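Local coordinates for lipase (Acinetobacter baumannii, PDB 4OPM), which is a putative lipase of the alpha/beta hydrolase fold, probably hydrolysing ester bonds of acylglycerols with a serine nucleophile, at residues 178-183 with 244-249; 58-63 with 275-280. All coordinates share one frame; numbering follows the deposited sequence. Where two conformers were deposited one is given.

In the fold
The two contacts have their centres about 14 Å apart and meet at E279: its OE1 takes a probable hydrogen bond from F183 N at 2.8 Å, tying 275-280 of interaction 2 to the chain just after helix 173-181 in interaction 1. Along the chain interaction 1 is nested inside the loop that interaction 2 closes. Both border the likely catalytic centre, a Ser-His-Asp pattern of S120, H274 and D245: interaction 1 contains D245, and 275-280 follows H274 directly. Polyethylene glycol, probably from the crystallisation liquor, is bound about 4 Å from the side chain of T181 and about 4 Å from that of N59, which may mark a pocket.

Interaction 1 (178-183 with 244-249); sequences LKQTMF and QDKIIN
The last turn of helix 173-181 and the two residues after it run beside the loop 244-249, with Q180 CA 6.2 Å from K246 CA and F183 CA 6.5 Å from Q244 CA. K246 carries the polar link. Its side chain, extended beyond CG, runs past the carbonyl of Q180, and NZ donates to K179 O at 3.0 Å, almost in line with that C=O (163°). This carbonyl belongs to the C-terminal end of the helix, where the helix dipole would favour an ammonium group. A water that donates to M182 O accepts from NZ as well, so the lysine tip is held at both the helix end and the chain leaving it. On the loop side K246 CB lies 3.4 Å from Q180 O and I247 CD1 is close by as well, but a second water, 2.8 Å from Q180 O, bridges it to K246 N. Alongside, T181 CG2 and I247 CG1 lie 4.2 Å apart, the two side chains pointing the same way.

Helix 173-181 belongs to the helical insertion between strands 137-143 and 237-242, where alpha/beta hydrolases commonly carry their cap, and the loop is the one that bears the acid of the triad in this fold. That acid is probably D245, whose OD2 is hydrogen-bonded to H274 ND1. OD1 turns back to the loop, accepting from I247 N, which closes an Asx turn, and, at 2.9 Å and from above the carboxylate plane, from I248 N, which makes the Asx motif.

At the outer end F183 has CG anti to the backbone N (chi1 -169°), on the Q244 side, and the ring lies against Q244. Q244 CG sits over one face, displaced toward the rim, in a CH-pi contact 3.8 Å from the ring centroid and 15° off the normal.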
ATOM      1  N   LEU A 178      -1.216  16.084   0.392  1.00 18.05           N
ATOM      2  CA  LEU A 178       0.199  15.915   0.759  1.00 18.41           C
ATOM      3  C   LEU A 178       0.491  16.497   2.140  1.00 20.62           C
ATOM      4  O   LEU A 178       1.275  15.906   2.890  1.00 20.57           O
ATOM      5  CB  LEU A 178       1.139  16.550  -0.273  1.00 19.39           C
ATOM      6  CG  LEU A 178       1.072  15.988  -1.698  1.00 25.63           C
ATOM      7  CD1 LEU A 178       1.839  16.867  -2.664  1.00 27.32           C
ATOM      8  CD2 LEU A 178       1.614  14.602  -1.764  1.00 30.84           C
ATOM      9  N   LYS A 179      -0.165  17.627   2.484  1.00 18.51           N
ATOM     10  CA  LYS A 179       0.001  18.288   3.788  1.00 18.41           C
ATOM     11  C   LYS A 179      -0.545  17.415   4.921  1.00 22.52           C
ATOM     12  O   LYS A 179      -0.109  17.564   6.065  1.00 22.74           O
ATOM     13  CB  LYS A 179      -0.678  19.669   3.811  1.00 21.34           C
ATOM     14  CG  LYS A 179       0.139  20.730   3.070  1.00 38.15           C
ATOM     15  CD  LYS A 179      -0.603  22.063   2.956  1.00 53.26           C
ATOM     16  CE  LYS A 179       0.294  23.204   2.519  1.00 65.21           C
ATOM     17  NZ  LYS A 179       0.651  23.130   1.077  1.00 75.32           N
ATOM     18  N   GLN A 180      -1.502  16.516   4.614  1.00 18.29           N
ATOM     19  CA  GLN A 180      -2.064  15.643   5.647  1.00 17.08           C
ATOM     20  C   GLN A 180      -1.356  14.301   5.720  1.00 19.38           C
ATOM     21  O   GLN A 180      -1.330  13.690   6.786  1.00 19.56           O
ATOM     22  CB  GLN A 180      -3.582  15.379   5.426  1.00 18.25           C
ATOM     23  CG  GLN A 180      -4.462  16.604   5.092  1.00 20.38           C
ATOM     24  CD  GLN A 180      -4.114  17.882   5.818  1.00 27.78           C
ATOM     25  OE1 GLN A 180      -3.897  18.924   5.188  1.00 25.90           O
ATOM     26  NE2 GLN A 180      -4.023  17.839   7.141  1.00 18.82           N
ATOM     27  N   THR A 181      -0.842  13.803   4.582  1.00 15.79           N
ATOM     28  CA  THR A 181      -0.297  12.449   4.531  1.00 15.76           C
ATOM     29  C   THR A 181       1.220  12.372   4.697  1.00 19.44           C
ATOM     30  O   THR A 181       1.740  11.274   4.866  1.00 19.32           O
ATOM     31  CB  THR A 181      -0.703  11.757   3.213  1.00 21.81           C
ATOM     32  OG1 THR A 181      -0.175  12.492   2.106  1.00 26.03           O
ATOM     33  CG2 THR A 181      -2.197  11.620   3.079  1.00 22.69           C
HETATM   34  N   MSE A 182       1.936  13.495   4.563  1.00 15.87           N
HETATM   35  CA  MSE A 182       3.388  13.439   4.685  1.00 15.15           C
HETATM   36  C   MSE A 182       3.934  14.561   5.550  1.00 20.19           C
HETATM   37  O   MSE A 182       3.415  15.677   5.523  1.00 21.09           O
HETATM   38  CB  MSE A 182       4.060  13.471   3.295  1.00 16.71           C
HETATM   39  CG  MSE A 182       3.698  12.257   2.453  1.00 21.17           C
HETATM   40 SE   MSE A 182       4.758  12.152   0.847  0.75 27.42          SE
HETATM   41  CE  MSE A 182       3.983  13.332  -0.017  1.00 23.87           C
ATOM     42  N   PHE A 183       4.987  14.247   6.315  1.00 16.04           N
ATOM     43  CA  PHE A 183       5.706  15.214   7.146  1.00 15.34           C
ATOM     44  C   PHE A 183       6.999  15.625   6.427  1.00 19.64           C
ATOM     45  O   PHE A 183       7.405  16.790   6.476  1.00 19.22           O
ATOM     46  CB  PHE A 183       6.020  14.629   8.529  1.00 16.82           C
ATOM     47  CG  PHE A 183       6.532  15.672   9.501  1.00 18.09           C
ATOM     48  CD1 PHE A 183       5.645  16.459  10.232  1.00 21.87           C
ATOM     49  CD2 PHE A 183       7.897  15.871   9.679  1.00 20.41           C
ATOM     50  CE1 PHE A 183       6.115  17.406  11.153  1.00 23.47           C
ATOM     51  CE2 PHE A 183       8.369  16.829  10.592  1.00 23.15           C
ATOM     52  CZ  PHE A 183       7.478  17.592  11.313  1.00 22.69           C
ATOM     53  N   GLN A 244       4.933  11.201  13.044  1.00 16.09           N
ATOM     54  CA  GLN A 244       4.066  12.354  12.786  1.00 16.10           C
ATOM     55  C   GLN A 244       2.804  12.016  11.979  1.00 20.00           C
ATOM     56  O   GLN A 244       2.092  12.939  11.569  1.00 19.79           O
ATOM     57  CB  GLN A 244       4.860  13.467  12.064  1.00 16.97           C
ATOM     58  CG  GLN A 244       6.081  13.951  12.852  1.00 21.11           C
ATOM     59  CD  GLN A 244       5.720  14.507  14.210  1.00 35.85           C
ATOM     60  OE1 GLN A 244       4.778  15.301  14.367  1.00 32.74           O
ATOM     61  NE2 GLN A 244       6.451  14.075  15.232  1.00 27.13           N
ATOM     62  N   ASP A 245       2.511  10.713  11.767  1.00 16.17           N
ATOM     63  CA  ASP A 245       1.329  10.273  11.008  1.00 15.39           C
ATOM     64  C   ASP A 245       0.042  10.949  11.528  1.00 18.38           C
ATOM     65  O   ASP A 245      -0.343  10.744  12.679  1.00 18.63           O
ATOM     66  CB  ASP A 245       1.183   8.744  11.075  1.00 14.89           C
ATOM     67  CG  ASP A 245       0.202   8.151  10.074  1.00 17.79           C
ATOM     68  OD1 ASP A 245      -0.767   8.855   9.687  1.00 16.75           O
ATOM     69  OD2 ASP A 245       0.361   6.968   9.719  1.00 17.88           O
ATOM     70  N   LYS A 246      -0.607  11.753  10.665  1.00 16.40           N
ATOM     71  CA  LYS A 246      -1.853  12.484  10.978  1.00 16.71           C
ATOM     72  C   LYS A 246      -3.108  11.682  10.653  1.00 21.39           C
ATOM     73  O   LYS A 246      -4.204  12.040  11.101  1.00 21.39           O
ATOM     74  CB  LYS A 246      -1.906  13.783  10.147  1.00 19.25           C
ATOM     75  CG  LYS A 246      -0.919  14.856  10.601  1.00 22.43           C
ATOM     76  CD  LYS A 246      -0.946  16.016   9.619  1.00 23.02           C
ATOM     77  CE  LYS A 246      -0.041  17.129  10.069  1.00 25.52           C
ATOM     78  NZ  LYS A 246       0.102  18.166   9.009  1.00 25.59           N
ATOM     79  N   ILE A 247      -2.965  10.647   9.815  1.00 18.18           N
ATOM     80  CA  ILE A 247      -4.083   9.841   9.328  1.00 16.82           C
ATOM     81  C   ILE A 247      -4.398   8.727  10.322  1.00 20.19           C
ATOM     82  O   ILE A 247      -5.555   8.549  10.694  1.00 20.33           O
ATOM     83  CB  ILE A 247      -3.797   9.293   7.890  1.00 19.08           C
ATOM     84  CG1 ILE A 247      -3.308  10.418   6.915  1.00 18.85           C
ATOM     85  CG2 ILE A 247      -5.010   8.534   7.318  1.00 18.58           C
ATOM     86  CD1 ILE A 247      -4.220  11.661   6.788  1.00 21.56           C
ATOM     87  N   ILE A 248      -3.374   7.947  10.696  1.00 17.29           N
ATOM     88  CA  ILE A 248      -3.458   6.833  11.643  1.00 17.05           C
ATOM     89  C   ILE A 248      -2.387   7.107  12.692  1.00 21.58           C
ATOM     90  O   ILE A 248      -1.192   6.998  12.389  1.00 20.15           O
ATOM     91  CB  ILE A 248      -3.319   5.448  10.944  1.00 18.76           C
ATOM     92  CG1 ILE A 248      -4.235   5.348   9.676  1.00 19.17           C
ATOM     93  CG2 ILE A 248      -3.628   4.320  11.936  1.00 20.27           C
ATOM     94  CD1 ILE A 248      -4.034   4.121   8.807  1.00 24.91           C
ATOM     95  N   ASN A 249      -2.808   7.507  13.908  1.00 19.55           N
ATOM     96  CA  ASN A 249      -1.894   7.908  14.983  1.00 18.76           C
ATOM     97  C   ASN A 249      -0.955   6.769  15.387  1.00 21.07           C
ATOM     98  O   ASN A 249      -1.369   5.609  15.467  1.00 19.28           O
ATOM     99  CB  ASN A 249      -2.646   8.452  16.200  1.00 17.81           C
ATOM    100  CG  ASN A 249      -3.715   7.531  16.720  1.00 27.30           C
ATOM    101  OD1 ASN A 249      -4.695   7.224  16.024  1.00 21.46           O
ATOM    102  ND2 ASN A 249      -3.559   7.095  17.957  1.00 24.87           N
TER
HETATM  103  O   HOH W   1       0.710  12.332   8.110  1.00 17.65           O
HETATM  104  O   HOH W   2       2.474  16.766   7.935  1.00 22.05           O

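Interaction 2 (58-63 with 275-280); sequences DNWNRV and MPILEA
N59, V63 and I277 share one water, which donates to N59 O at 2.7 Å and to I277 O at 2.8 Å and accepts from V63 N at 3.0 Å. This three-way grip stitches the 3-10 turn and the start of helix 61-64 to the short helix 276-279. N59 O is also flanked by methyl groups: I277 CD1 and L278 CD2 each approach it to 3.4 Å.

I277 is the main wedge. Its CG1 stands between the backbone N and the carbonyl carbon (chi1 64°), and CD1 beyond it lies over the centre of the six-membered ring of W60, a CH-pi contact at 4.1 Å from the centroid. CG2 touches CZ3 of the same ring at 3.6 Å, while CB meets V63 CG2, that side chain crossing at about a right angle. R62, extended from CG to NE, passes L278 with NE 3.8 Å from CD2. A second water, donating to L278 O, accepts weakly from R62 NH1.

W60 and I277 both touch H119 at the end of strand 114-119, next to S120, the likely nucleophile on the elbow, and I277 also reaches V143 of strand 137-143. R62 and V63 lean on E281 of helix 281-298, which follows directly in the chain, and V63 reaches I285 there.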
ATOM      1  N   ASP A  58       3.199   2.671  -8.403  1.00 15.17           N
ATOM      2  CA  ASP A  58       4.380   3.551  -8.415  1.00 14.91           C
ATOM      3  C   ASP A  58       4.731   4.115  -7.029  1.00 17.48           C
ATOM      4  O   ASP A  58       5.882   4.516  -6.820  1.00 16.49           O
ATOM      5  CB  ASP A  58       4.196   4.680  -9.432  1.00 17.30           C
ATOM      6  CG  ASP A  58       4.147   4.146 -10.854  1.00 19.36           C
ATOM      7  OD1 ASP A  58       5.019   3.308 -11.213  1.00 18.28           O
ATOM      8  OD2 ASP A  58       3.205   4.499 -11.580  1.00 23.50           O
ATOM      9  N   ASN A  59       3.794   4.039  -6.049  1.00 15.19           N
ATOM     10  CA  ASN A  59       4.096   4.474  -4.675  1.00 14.61           C
ATOM     11  C   ASN A  59       5.257   3.656  -4.065  1.00 18.66           C
ATOM     12  O   ASN A  59       5.919   4.133  -3.153  1.00 18.25           O
ATOM     13  CB  ASN A  59       2.870   4.295  -3.775  1.00 15.35           C
ATOM     14  CG  ASN A  59       1.686   5.194  -4.054  1.00 24.84           C
ATOM     15  OD1 ASN A  59       0.602   4.968  -3.515  1.00 21.41           O
ATOM     16  ND2 ASN A  59       1.867   6.256  -4.834  1.00 20.92           N
ATOM     17  N   TRP A  60       5.449   2.406  -4.546  1.00 15.69           N
ATOM     18  CA  TRP A  60       6.456   1.488  -4.043  1.00 15.78           C
ATOM     19  C   TRP A  60       7.794   1.553  -4.811  1.00 17.48           C
ATOM     20  O   TRP A  60       8.701   0.808  -4.449  1.00 16.77           O
ATOM     21  CB  TRP A  60       5.917   0.054  -4.113  1.00 15.89           C
ATOM     22  CG  TRP A  60       4.926  -0.263  -3.040  1.00 17.27           C
ATOM     23  CD1 TRP A  60       3.567  -0.339  -3.170  1.00 20.61           C
ATOM     24  CD2 TRP A  60       5.217  -0.541  -1.666  1.00 16.84           C
ATOM     25  NE1 TRP A  60       2.995  -0.648  -1.957  1.00 20.43           N
ATOM     26  CE2 TRP A  60       3.986  -0.802  -1.020  1.00 21.24           C
ATOM     27  CE3 TRP A  60       6.406  -0.632  -0.919  1.00 17.84           C
ATOM     28  CZ2 TRP A  60       3.910  -1.125   0.341  1.00 20.86           C
ATOM     29  CZ3 TRP A  60       6.332  -0.967   0.425  1.00 19.92           C
ATOM     30  CH2 TRP A  60       5.094  -1.233   1.037  1.00 20.28           C
ATOM     31  N   ASN A  61       7.919   2.396  -5.847  1.00 13.65           N
ATOM     32  CA  ASN A  61       9.119   2.420  -6.700  1.00 12.59           C
ATOM     33  C   ASN A  61      10.413   2.655  -5.938  1.00 17.27           C
ATOM     34  O   ASN A  61      11.377   1.921  -6.174  1.00 15.88           O
ATOM     35  CB  ASN A  61       9.004   3.431  -7.838  1.00 14.87           C
ATOM     36  CG  ASN A  61       8.031   2.974  -8.915  1.00 20.87           C
ATOM     37  OD1 ASN A  61       7.601   1.808  -8.940  1.00 18.88           O
ATOM     38  ND2 ASN A  61       7.641   3.879  -9.803  1.00 15.57           N
ATOM     39  N   ARG A  62      10.430   3.636  -5.020  1.00 15.51           N
ATOM     40  CA  ARG A  62      11.634   4.004  -4.237  1.00 15.73           C
ATOM     41  C   ARG A  62      12.098   2.858  -3.337  1.00 18.56           C
ATOM     42  O   ARG A  62      13.299   2.637  -3.197  1.00 17.73           O
ATOM     43  CB  ARG A  62      11.372   5.267  -3.400  1.00 16.08           C
ATOM     44  CG  ARG A  62      11.079   6.471  -4.254  1.00 21.84           C
ATOM     45  CD  ARG A  62      10.903   7.726  -3.441  1.00 21.92           C
ATOM     46  NE  ARG A  62      10.421   8.768  -4.333  1.00 25.52           N
ATOM     47  CZ  ARG A  62      10.965   9.968  -4.481  1.00 34.22           C
ATOM     48  NH1 ARG A  62      11.992  10.338  -3.726  1.00 25.08           N
ATOM     49  NH2 ARG A  62      10.468  10.817  -5.368  1.00 30.26           N
ATOM     50  N   VAL A  63      11.148   2.130  -2.740  1.00 14.31           N
ATOM     51  CA  VAL A  63      11.454   0.979  -1.895  1.00 13.48           C
ATOM     52  C   VAL A  63      11.817  -0.215  -2.802  1.00 15.74           C
ATOM     53  O   VAL A  63      12.820  -0.902  -2.553  1.00 14.26           O
ATOM     54  CB  VAL A  63      10.266   0.651  -0.944  1.00 17.37           C
ATOM     55  CG1 VAL A  63      10.391  -0.751  -0.347  1.00 18.00           C
ATOM     56  CG2 VAL A  63      10.142   1.702   0.163  1.00 17.77           C
HETATM   57  N   MSE A 275       3.390   8.307   5.064  1.00 12.65           N
HETATM   58  CA  MSE A 275       3.940   7.610   3.894  0.80 12.36           C
HETATM   59  C   MSE A 275       5.480   7.409   3.968  1.00 16.07           C
HETATM   60  O   MSE A 275       6.226   7.907   3.105  1.00 15.63           O
HETATM   61  CB  MSE A 275       3.537   8.381   2.618  0.80 14.51           C
HETATM   62  CG  MSE A 275       3.556   7.541   1.386  0.80 20.01           C
HETATM   63 SE   MSE A 275       2.146   8.162   0.209  0.60 27.19          SE
HETATM   64  CE  MSE A 275       2.177   6.643  -0.953  0.80 24.36           C
ATOM     65  N   PRO A 276       5.991   6.573   4.919  1.00 13.73           N
ATOM     66  CA  PRO A 276       7.452   6.325   4.969  1.00 14.68           C
ATOM     67  C   PRO A 276       8.057   5.772   3.671  1.00 15.98           C
ATOM     68  O   PRO A 276       9.227   6.024   3.403  1.00 15.84           O
ATOM     69  CB  PRO A 276       7.585   5.273   6.073  1.00 16.71           C
ATOM     70  CG  PRO A 276       6.421   5.519   6.974  1.00 19.94           C
ATOM     71  CD  PRO A 276       5.303   5.859   6.021  1.00 15.81           C
ATOM     72  N   ILE A 277       7.270   5.018   2.867  1.00 13.45           N
ATOM     73  CA  ILE A 277       7.758   4.428   1.611  1.00 12.93           C
ATOM     74  C   ILE A 277       8.188   5.515   0.592  1.00 16.86           C
ATOM     75  O   ILE A 277       9.017   5.230  -0.282  1.00 15.54           O
ATOM     76  CB  ILE A 277       6.773   3.416   1.010  1.00 15.91           C
ATOM     77  CG1 ILE A 277       5.432   4.079   0.593  1.00 16.42           C
ATOM     78  CG2 ILE A 277       6.566   2.245   2.008  1.00 15.91           C
ATOM     79  CD1 ILE A 277       4.478   3.164  -0.238  1.00 17.37           C
ATOM     80  N   LEU A 278       7.653   6.744   0.717  1.00 14.08           N
ATOM     81  CA  LEU A 278       8.060   7.874  -0.144  1.00 14.53           C
ATOM     82  C   LEU A 278       8.834   8.937   0.645  1.00 16.81           C
ATOM     83  O   LEU A 278       9.619   9.673   0.048  1.00 17.34           O
ATOM     84  CB  LEU A 278       6.844   8.529  -0.828  1.00 14.51           C
ATOM     85  CG  LEU A 278       6.135   7.715  -1.941  1.00 19.22           C
ATOM     86  CD1 LEU A 278       5.008   8.535  -2.548  1.00 21.76           C
ATOM     87  CD2 LEU A 278       7.088   7.330  -3.052  1.00 19.86           C
ATOM     88  N   GLU A 279       8.637   9.010   1.978  1.00 13.00           N
ATOM     89  CA  GLU A 279       9.316  10.033   2.799  1.00 12.15           C
ATOM     90  C   GLU A 279      10.695   9.587   3.317  1.00 17.55           C
ATOM     91  O   GLU A 279      11.517  10.441   3.666  1.00 18.49           O
ATOM     92  CB  GLU A 279       8.462  10.379   4.025  1.00 13.05           C
ATOM     93  CG  GLU A 279       7.098  10.988   3.725  1.00 14.85           C
ATOM     94  CD  GLU A 279       6.278  11.206   4.987  1.00 15.75           C
ATOM     95  OE1 GLU A 279       6.696  12.031   5.834  1.00 15.93           O
ATOM     96  OE2 GLU A 279       5.248  10.509   5.158  1.00 15.45           O
ATOM     97  N   ALA A 280      10.917   8.271   3.452  1.00 14.82           N
ATOM     98  CA  ALA A 280      12.147   7.739   4.070  1.00 14.58           C
ATOM     99  C   ALA A 280      12.457   6.321   3.570  1.00 16.01           C
ATOM    100  O   ALA A 280      12.690   5.416   4.382  1.00 13.55           O
ATOM    101  CB  ALA A 280      11.968   7.738   5.592  1.00 15.20           C
TER
HETATM  102  O   HOH W   3       8.494   3.598  -2.463  1.00 14.23           O
HETATM  103  O   HOH W   4      12.069   9.796  -0.919  1.00 19.46           O